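Local coordinates for 2''-aminoglycoside nucleotidyltransferase (Klebsiella pneumoniae, PDB 4WQK), which adenylates the 2''-hydroxyl group of kanamycin, gentamicin, tobramycin and related aminoglycosides with the help of magnesium, making bacteria resistant to them, at residues A[98-101]-A[102-105]; A[24-28]-A[29-33]. All coordinates share one frame; numbering follows the deposited sequence.

Contact 2 comes first along the chain, in the N-terminal domain, where strand 25-27 gives way to helix 28-36; contact 1 follows just after the start of the C-terminal domain, as strand 98-99 leaves the same mixed sheet. Their centres lie 15 Å apart, and the two regions meet where Tyr-98 CD2 packs 3.7 Å from Trp-25 CH2. Both are turns at the end of a strand of that sheet, near the magnesium site: Gly-27 pairs through its backbone with the metal ligand Asp-47, whose side chain is about 9 Å from that of Ile-100. Kanamycin binds in the cleft between the domains, with Ala-101 among its binding residues, so the contacts belong to different domains bordering one active centre.

Contact 1: A[98-101]-A[102-105]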
loop_
_atom_site.group_PDB
_atom_site.type_symbol
_atom_site.label_atom_id
_atom_site.label_comp_id
_atom_site.label_asym_id
_atom_site.label_seq_id
_atom_site.Cartn_x
_atom_site.Cartn_y
_atom_site.Cartn_z
ATOM N N TYR A 98 3.125 -6.172 -12.266
ATOM C CA TYR A 98 4.054 -5.917 -11.156
ATOM C C TYR A 98 3.609 -6.720 -9.943
ATOM O O TYR A 98 2.408 -6.867 -9.702
ATOM C CB TYR A 98 4.088 -4.419 -10.815
ATOM C CG TYR A 98 4.853 -3.613 -11.843
ATOM C CD1 TYR A 98 6.248 -3.554 -11.794
ATOM C CD2 TYR A 98 4.178 -2.938 -12.869
ATOM C CE1 TYR A 98 6.980 -2.862 -12.751
ATOM C CE2 TYR A 98 4.896 -2.222 -13.829
ATOM C CZ TYR A 98 6.286 -2.181 -13.771
ATOM O OH TYR A 98 6.993 -1.462 -14.704
ATOM N N GLU A 99 4.573 -7.210 -9.173
ATOM C CA GLU A 99 4.254 -7.962 -7.964
ATOM C C GLU A 99 5.169 -7.566 -6.827
ATOM O O GLU A 99 6.367 -7.450 -6.987
ATOM C CB GLU A 99 4.365 -9.491 -8.158
ATOM C CG GLU A 99 3.342 -10.075 -9.138
ATOM C CD GLU A 99 1.901 -10.067 -8.604
ATOM O OE1 GLU A 99 1.696 -9.893 -7.375
ATOM O OE2 GLU A 99 0.972 -10.334 -9.424
ATOM N N ILE A 100 4.570 -7.419 -5.662
ATOM C CA ILE A 100 5.337 -7.275 -4.418
ATOM C C ILE A 100 5.991 -8.616 -4.134
ATOM O O ILE A 100 5.334 -9.636 -4.231
ATOM C CB ILE A 100 4.389 -6.835 -3.274
ATOM C CG1 ILE A 100 3.843 -5.445 -3.562
ATOM C CG2 ILE A 100 5.123 -6.821 -1.939
ATOM C CD1 ILE A 100 2.714 -5.052 -2.616
ATOM N N ALA A 101 7.282 -8.596 -3.794
ATOM C CA ALA A 101 8.028 -9.842 -3.471
ATOM C C ALA A 101 7.331 -10.584 -2.368
ATOM O O ALA A 101 6.958 -9.989 -1.353
ATOM C CB ALA A 101 9.460 -9.542 -3.069
ATOM N N GLU A 102 7.155 -11.875 -2.615
ATOM C CA GLU A 102 6.612 -12.832 -1.639
ATOM C C GLU A 102 5.090 -12.665 -1.403
ATOM O O GLU A 102 4.500 -13.432 -0.635
ATOM C CB GLU A 102 7.369 -12.728 -0.287
ATOM C CG GLU A 102 8.910 -12.862 -0.386
ATOM C CD GLU A 102 9.596 -12.836 0.989
ATOM O OE1 GLU A 102 10.367 -11.886 1.272
ATOM O OE2 GLU A 102 9.352 -13.756 1.791
ATOM N N ALA A 103 4.443 -11.714 -2.074
ATOM C CA ALA A 103 3.002 -11.496 -1.884
ATOM C C ALA A 103 2.177 -12.429 -2.777
ATOM O O ALA A 103 2.696 -12.989 -3.761
ATOM C CB ALA A 103 2.660 -10.037 -2.187
ATOM N N PRO A 104 0.897 -12.614 -2.463
ATOM C CA PRO A 104 0.028 -13.400 -3.343
ATOM C C PRO A 104 -0.072 -12.770 -4.730
ATOM O O PRO A 104 -0.091 -11.525 -4.824
ATOM C CB PRO A 104 -1.327 -13.405 -2.622
ATOM C CG PRO A 104 -0.984 -13.131 -1.195
ATOM C CD PRO A 104 0.176 -12.176 -1.246
ATOM N N GLN A 105 -0.170 -13.598 -5.770
ATOM C CA GLN A 105 -0.297 -13.072 -7.148
ATOM C C GLN A 105 -1.480 -12.104 -7.231
ATOM O O GLN A 105 -2.515 -12.331 -6.593
ATOM C CB GLN A 105 -0.503 -14.210 -8.140
ATOM C CG GLN A 105 -0.631 -13.729 -9.601
ATOM C CD GLN A 105 -0.728 -14.844 -10.647
ATOM O OE1 GLN A 105 -1.008 -16.006 -10.335
ATOM N NE2 GLN A 105 -0.509 -14.476 -11.901
HETATM O O HOH W 1 3.121 -12.179 -6.260
HETATM O O HOH W 2 1.037 -11.532 -11.811
#
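A type II beta turn runs from Ile-100 to Ala-103, with Ala-101 and Glu-102 at its corners, and reverses the chain as it leaves strand 98-99. Ala-103 N donates to Ile-100 O over 3.1 Å, at an N-H...O angle of 160°, from above the carbonyl plane. Glu-102 takes the third position of the turn with a positive phi, an uncommon setting for a residue with a side chain. Beneath the turn, Ile-100 CB meets Ala-103 CB at 3.8 Å; the small methyl fits beside the branched isoleucine, which also leans on Thr-49 and Glu-89 of the central sheet. The turn lies in the C-terminal domain and carries Ala-101, part of the kanamycin A site in the cleft between domains. Glu-99 bridges the returning chain: its chain bends about the CB-CG bond (chi2 -70°), bringing the carboxylate up to the start of the Gln-105 side chain, OE2 3.8 Å from Gln-105 CG, with the carboxylate and amide planes 73° apart. One water donates to Glu-99 OE1 (2.9 Å) and Ala-103 O (2.7 Å), while another donates to OE2 and weakly accepts from Gln-105 NE2. Ser-107 OG bonds to OE1 and Gly-106 N to OE2.

Contact 2: A[24-28]-A[29-33]; sequences LWIGG and GWAID
A strand-to-helix turn rich in glycine, the Gly-27/Gly-28/Gly-29 run that in nucleotidyltransferases of this fold precedes the metal-binding aspartates, joins strand 25-27 to helix 28-36. The two axes stand at 108°, so the chain must bend sharply between them. Gly-28 makes the bend with a phi of 59°, and a beta carbon there would collide with Gly-29 N. Backbone bonds then start the helix. Ile-32 N reaches Gly-28 O over 3.2 Å, straight on and in the carbonyl plane, the regular helical step. Ala-31 N donates to Gly-27 O at 3.1 Å from well above that carbonyl's plane, and also makes a weak bond to Gly-28 O. A water fills in at the first turn, donating to Gly-27 O (2.7 Å) and accepting from Trp-30 N (3.0 Å). Against this frame Ile-26 and Trp-30 run alongside each other in a common direction. Ile-26 CG2, set opposite the backbone N by the chi1 of -51°, comes within 3.4 Å of Trp-30 CB, and Ala-31 CB sits 3.3 Å from Ile-26 O, small enough for the inside of the bend. Beyond the turn, Trp-30 packs on helix 5-19 with its NE1 bonded to Gln-6, Ile-26 rests on Leu-48 of strand 46-51, and Ala-31 and Ile-32 meet helix 126-139.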
loop_
_atom_site.group_PDB
_atom_site.type_symbol
_atom_site.label_atom_id
_atom_site.label_comp_id
_atom_site.label_asym_id
_atom_site.label_seq_id
_atom_site.Cartn_x
_atom_site.Cartn_y
_atom_site.Cartn_z
ATOM N N LEU A 24 1.386 3.784 -9.945
ATOM C CA LEU A 24 1.689 3.693 -8.523
ATOM C C LEU A 24 0.446 3.141 -7.858
ATOM O O LEU A 24 -0.672 3.520 -8.238
ATOM C CB LEU A 24 2.028 5.053 -7.904
ATOM C CG LEU A 24 3.272 5.782 -8.441
ATOM C CD1 LEU A 24 3.282 7.185 -7.820
ATOM C CD2 LEU A 24 4.545 5.006 -8.076
ATOM N N TRP A 25 0.651 2.281 -6.866
ATOM C CA TRP A 25 -0.478 1.693 -6.131
ATOM C C TRP A 25 -0.507 2.235 -4.717
ATOM O O TRP A 25 0.507 2.197 -4.013
ATOM C CB TRP A 25 -0.370 0.168 -6.086
ATOM C CG TRP A 25 -0.617 -0.465 -7.436
ATOM C CD1 TRP A 25 -1.777 -1.040 -7.862
ATOM C CD2 TRP A 25 0.332 -0.588 -8.516
ATOM N NE1 TRP A 25 -1.636 -1.475 -9.175
ATOM C CE2 TRP A 25 -0.361 -1.195 -9.598
ATOM C CE3 TRP A 25 1.678 -0.229 -8.669
ATOM C CZ2 TRP A 25 0.263 -1.488 -10.819
ATOM C CZ3 TRP A 25 2.288 -0.500 -9.906
ATOM C CH2 TRP A 25 1.570 -1.115 -10.944
ATOM N N ILE A 26 -1.654 2.747 -4.313
ATOM C CA ILE A 26 -1.831 3.040 -2.880
ATOM C C ILE A 26 -1.852 1.748 -2.119
ATOM O O ILE A 26 -2.510 0.780 -2.522
ATOM C CB ILE A 26 -3.140 3.825 -2.649
ATOM C CG1 ILE A 26 -3.219 5.040 -3.589
ATOM C CG2 ILE A 26 -3.342 4.191 -1.155
ATOM C CD1 ILE A 26 -2.145 5.988 -3.349
ATOM N N GLY A 27 -1.147 1.735 -0.967
ATOM C CA GLY A 27 -1.051 0.569 -0.098
ATOM C C GLY A 27 -1.596 0.832 1.295
ATOM O O GLY A 27 -2.062 1.941 1.574
ATOM N N GLY A 28 -1.568 -0.183 2.148
ATOM C CA GLY A 28 -1.833 0.025 3.552
ATOM C C GLY A 28 -3.205 0.630 3.834
ATOM O O GLY A 28 -4.179 0.343 3.149
ATOM N N GLY A 29 -3.277 1.454 4.874
ATOM C CA GLY A 29 -4.539 1.936 5.380
ATOM C C GLY A 29 -5.255 2.787 4.347
ATOM O O GLY A 29 -6.478 2.741 4.220
ATOM N N TRP A 30 -4.507 3.587 3.587
ATOM C CA TRP A 30 -5.159 4.361 2.533
ATOM C C TRP A 30 -5.719 3.461 1.418
ATOM O O TRP A 30 -6.718 3.818 0.806
ATOM C CB TRP A 30 -4.187 5.396 1.934
ATOM C CG TRP A 30 -4.365 6.756 2.547
ATOM C CD1 TRP A 30 -3.491 7.404 3.358
ATOM C CD2 TRP A 30 -5.513 7.597 2.422
ATOM N NE1 TRP A 30 -4.015 8.630 3.721
ATOM C CE2 TRP A 30 -5.249 8.780 3.148
ATOM C CE3 TRP A 30 -6.724 7.476 1.740
ATOM C CZ2 TRP A 30 -6.183 9.831 3.248
ATOM C CZ3 TRP A 30 -7.648 8.505 1.834
ATOM C CH2 TRP A 30 -7.372 9.674 2.591
ATOM N N ALA A 31 -5.103 2.291 1.185
ATOM C CA ALA A 31 -5.634 1.381 0.150
ATOM C C ALA A 31 -6.966 0.810 0.577
ATOM O O ALA A 31 -7.910 0.631 -0.259
ATOM C CB ALA A 31 -4.684 0.245 -0.145
ATOM N N ILE A 32 -7.090 0.505 1.876
ATOM C CA ILE A 32 -8.370 0.050 2.421
ATOM C C ILE A 32 -9.457 1.126 2.209
ATOM O O ILE A 32 -10.535 0.830 1.699
ATOM C CB ILE A 32 -8.242 -0.302 3.927
ATOM C CG1 ILE A 32 -7.232 -1.453 4.084
ATOM C CG2 ILE A 32 -9.614 -0.627 4.557
ATOM C CD1 ILE A 32 -6.864 -1.738 5.537
ATOM N N ASP A 33 -9.148 2.368 2.563
ATOM C CA ASP A 33 -10.133 3.450 2.425
ATOM C C ASP A 33 -10.428 3.713 0.955
ATOM O O ASP A 33 -11.592 3.978 0.625
ATOM C CB ASP A 33 -9.637 4.723 3.111
ATOM C CG ASP A 33 -9.785 4.666 4.626
ATOM O OD1 ASP A 33 -10.126 3.581 5.207
ATOM O OD2 ASP A 33 -9.581 5.725 5.268
HETATM O O HOH W 3 -1.575 4.049 3.258
#